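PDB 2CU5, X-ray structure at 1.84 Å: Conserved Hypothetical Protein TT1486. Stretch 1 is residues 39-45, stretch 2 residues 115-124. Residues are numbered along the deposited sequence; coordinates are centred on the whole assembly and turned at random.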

# COMPACT_ATOMS: atom_id res chain seq x y z
N PRO A 39 -9.79 10.36 2.93
CA PRO A 39 -10.94 9.72 3.57
C PRO A 39 -11.96 9.34 2.52
O PRO A 39 -13.15 9.65 2.65
CB PRO A 39 -11.44 10.81 4.51
CG PRO A 39 -11.23 12.05 3.67
CD PRO A 39 -9.85 11.83 3.09
N HIS A 40 -11.50 8.67 1.47
CA HIS A 40 -12.35 8.28 0.35
C HIS A 40 -12.11 6.82 -0.04
O HIS A 40 -11.09 6.24 0.32
CB HIS A 40 -12.06 9.18 -0.84
CG HIS A 40 -12.19 10.64 -0.53
ND1 HIS A 40 -13.40 11.22 -0.20
CD2 HIS A 40 -11.27 11.63 -0.49
CE1 HIS A 40 -13.21 12.51 0.03
NE2 HIS A 40 -11.93 12.79 -0.14
N THR A 41 -13.05 6.25 -0.79
CA THR A 41 -12.93 4.85 -1.21
C THR A 41 -12.82 4.67 -2.72
O THR A 41 -12.71 3.54 -3.19
CB THR A 41 -14.13 4.03 -0.71
OG1 THR A 41 -15.33 4.55 -1.29
CG2 THR A 41 -14.23 4.08 0.81
N THR A 42 -12.86 5.76 -3.47
CA THR A 42 -12.77 5.68 -4.93
C THR A 42 -11.65 6.51 -5.55
O THR A 42 -11.71 6.90 -6.71
CB THR A 42 -14.13 6.03 -5.59
OG1 THR A 42 -14.60 7.29 -5.10
CG2 THR A 42 -15.15 4.95 -5.27
N CYS A 43 -10.62 6.77 -4.75
CA CYS A 43 -9.43 7.49 -5.20
C CYS A 43 -8.29 6.99 -4.31
O CYS A 43 -8.54 6.30 -3.32
CB CYS A 43 -9.60 9.01 -5.09
SG CYS A 43 -9.69 9.69 -3.42
N GLY A 44 -7.05 7.31 -4.66
CA GLY A 44 -5.94 6.86 -3.85
C GLY A 44 -4.78 7.83 -3.80
O GLY A 44 -4.83 8.91 -4.38
N LEU A 45 -3.73 7.44 -3.08
CA LEU A 45 -2.52 8.25 -2.96
C LEU A 45 -1.35 7.39 -3.37
O LEU A 45 -1.26 6.23 -2.97
CB LEU A 45 -2.32 8.72 -1.52
CG LEU A 45 -3.29 9.77 -0.98
CD1 LEU A 45 -3.06 9.96 0.51
CD2 LEU A 45 -3.09 11.08 -1.74
N GLU A 115 -7.12 9.92 -8.84
CA GLU A 115 -8.57 9.96 -8.96
C GLU A 115 -9.09 8.93 -9.96
O GLU A 115 -8.67 8.93 -11.12
CB GLU A 115 -9.03 11.35 -9.42
CG GLU A 115 -10.54 11.44 -9.60
CD GLU A 115 -11.30 11.19 -8.31
OE1 GLU A 115 -11.55 12.17 -7.57
OE2 GLU A 115 -11.62 10.02 -8.02
N PHE A 116 -10.00 8.07 -9.51
CA PHE A 116 -10.56 7.04 -10.38
C PHE A 116 -12.07 7.22 -10.60
O PHE A 116 -12.67 6.50 -11.39
CB PHE A 116 -10.30 5.65 -9.79
CG PHE A 116 -8.86 5.40 -9.45
CD1 PHE A 116 -7.88 5.45 -10.44
CD2 PHE A 116 -8.48 5.10 -8.14
CE1 PHE A 116 -6.54 5.20 -10.13
CE2 PHE A 116 -7.15 4.85 -7.82
CZ PHE A 116 -6.18 4.90 -8.82
N ASP A 117 -12.67 8.17 -9.90
CA ASP A 117 -14.11 8.40 -10.05
C ASP A 117 -14.52 9.86 -9.85
O ASP A 117 -15.36 10.16 -9.00
CB ASP A 117 -14.89 7.49 -9.09
CG ASP A 117 -16.39 7.55 -9.31
OD1 ASP A 117 -16.82 7.65 -10.48
OD2 ASP A 117 -17.15 7.49 -8.32
N GLY A 118 -13.94 10.75 -10.65
CA GLY A 118 -14.26 12.16 -10.55
C GLY A 118 -15.21 12.60 -11.65
O GLY A 118 -15.90 11.76 -12.24
N PRO A 119 -15.28 13.90 -11.95
CA PRO A 119 -14.50 14.95 -11.28
C PRO A 119 -15.11 15.26 -9.92
O PRO A 119 -16.32 15.24 -9.76
CB PRO A 119 -14.61 16.12 -12.25
CG PRO A 119 -16.01 15.96 -12.76
CD PRO A 119 -16.10 14.47 -13.03
N ARG A 120 -14.26 15.55 -8.94
CA ARG A 120 -14.72 15.88 -7.60
C ARG A 120 -13.76 16.87 -6.96
O ARG A 120 -12.85 17.38 -7.60
CB ARG A 120 -14.75 14.63 -6.71
CG ARG A 120 -15.48 13.42 -7.25
CD ARG A 120 -15.76 12.48 -6.11
NE ARG A 120 -16.40 11.24 -6.53
CZ ARG A 120 -17.12 10.47 -5.72
NH1 ARG A 120 -17.66 9.35 -6.16
NH2 ARG A 120 -17.31 10.84 -4.46
N VAL A 121 -14.01 17.14 -5.69
CA VAL A 121 -13.13 17.98 -4.89
C VAL A 121 -12.89 17.06 -3.71
O VAL A 121 -13.74 16.92 -2.82
CB VAL A 121 -13.78 19.29 -4.42
CG1 VAL A 121 -12.82 20.03 -3.50
CG2 VAL A 121 -14.10 20.18 -5.61
N ARG A 122 -11.75 16.39 -3.74
CA ARG A 122 -11.38 15.44 -2.71
C ARG A 122 -10.70 16.10 -1.53
O ARG A 122 -10.21 17.22 -1.63
CB ARG A 122 -10.42 14.41 -3.29
CG ARG A 122 -10.97 13.62 -4.45
CD ARG A 122 -12.09 12.71 -3.99
NE ARG A 122 -12.31 11.63 -4.94
CZ ARG A 122 -13.13 10.61 -4.73
NH1 ARG A 122 -13.26 9.67 -5.66
NH2 ARG A 122 -13.82 10.52 -3.60
N GLU A 123 -10.67 15.38 -0.41
CA GLU A 123 -10.01 15.85 0.80
C GLU A 123 -8.74 15.03 0.97
O GLU A 123 -8.70 13.84 0.66
CB GLU A 123 -10.89 15.63 2.03
CG GLU A 123 -11.95 16.69 2.27
CD GLU A 123 -12.68 16.47 3.58
OE1 GLU A 123 -12.02 16.12 4.58
OE2 GLU A 123 -13.92 16.66 3.62
N VAL A 124 -7.69 15.68 1.45
CA VAL A 124 -6.43 15.02 1.74
C VAL A 124 -6.02 15.56 3.10
O VAL A 124 -5.85 16.77 3.26
CB VAL A 124 -5.34 15.35 0.70
CG1 VAL A 124 -4.02 14.73 1.13
CG2 VAL A 124 -5.74 14.82 -0.68
O HOH W 1 -15.13 7.96 -2.32

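The most unusual feature is a buried arginine, Arg122, whose side chain starts sideways to stretch 1 yet bends back into it, chi1 and chi2 both m, and is engaged on several sides. Its charge is met within its own stretch: Arg122 NE lies 2.8 Å from Glu115 OE1 in a salt bridge, and Arg122 NH1 donates to Glu115 OE2 at 2.9 Å. Arg122 NH1 also donates to Thr42 OG1 (2.8 Å, 165°), near the guanidinium plane, while Cys43 SG sits over one guanidinium face, 3.6 Å from Arg122 NE; a large, polarizable sulfur can pack against that flat face. Water 1 accepts from Arg122 NH2 (3.1 Å) and Thr41 N (3.1 Å) and hydrogen-bonds Thr42 OG1 (2.9 Å), linking both stretches.

His40 uses its ring twice. Arg122 CD stands 3.9 Å from the ring centroid, 15° off the normal, a CH-pi contact; at the edge, Glu123 N donates to His40 NE2 (2.9 Å, 173°), so NE2 is the unprotonated nitrogen here. Pro39 packs alongside, its CD 3.4 Å from Glu123 O.

Backbone pairing is slight: Cys43 and Glu115 form one antiparallel, non-hydrogen-bonded bridge (CA-CA 4.6 Å), and Phe116 N to Thr42 O is a weak bond (3.5 Å, 143°). The buried Phe116 ring packs obliquely against Cys43 CA and the backbone of Gly44, with Phe116 CE2 4.0 Å from Gly44 N; having no side chain, Gly44 leaves its backbone open to the ring. The contact buries 536 Å², both sides summed.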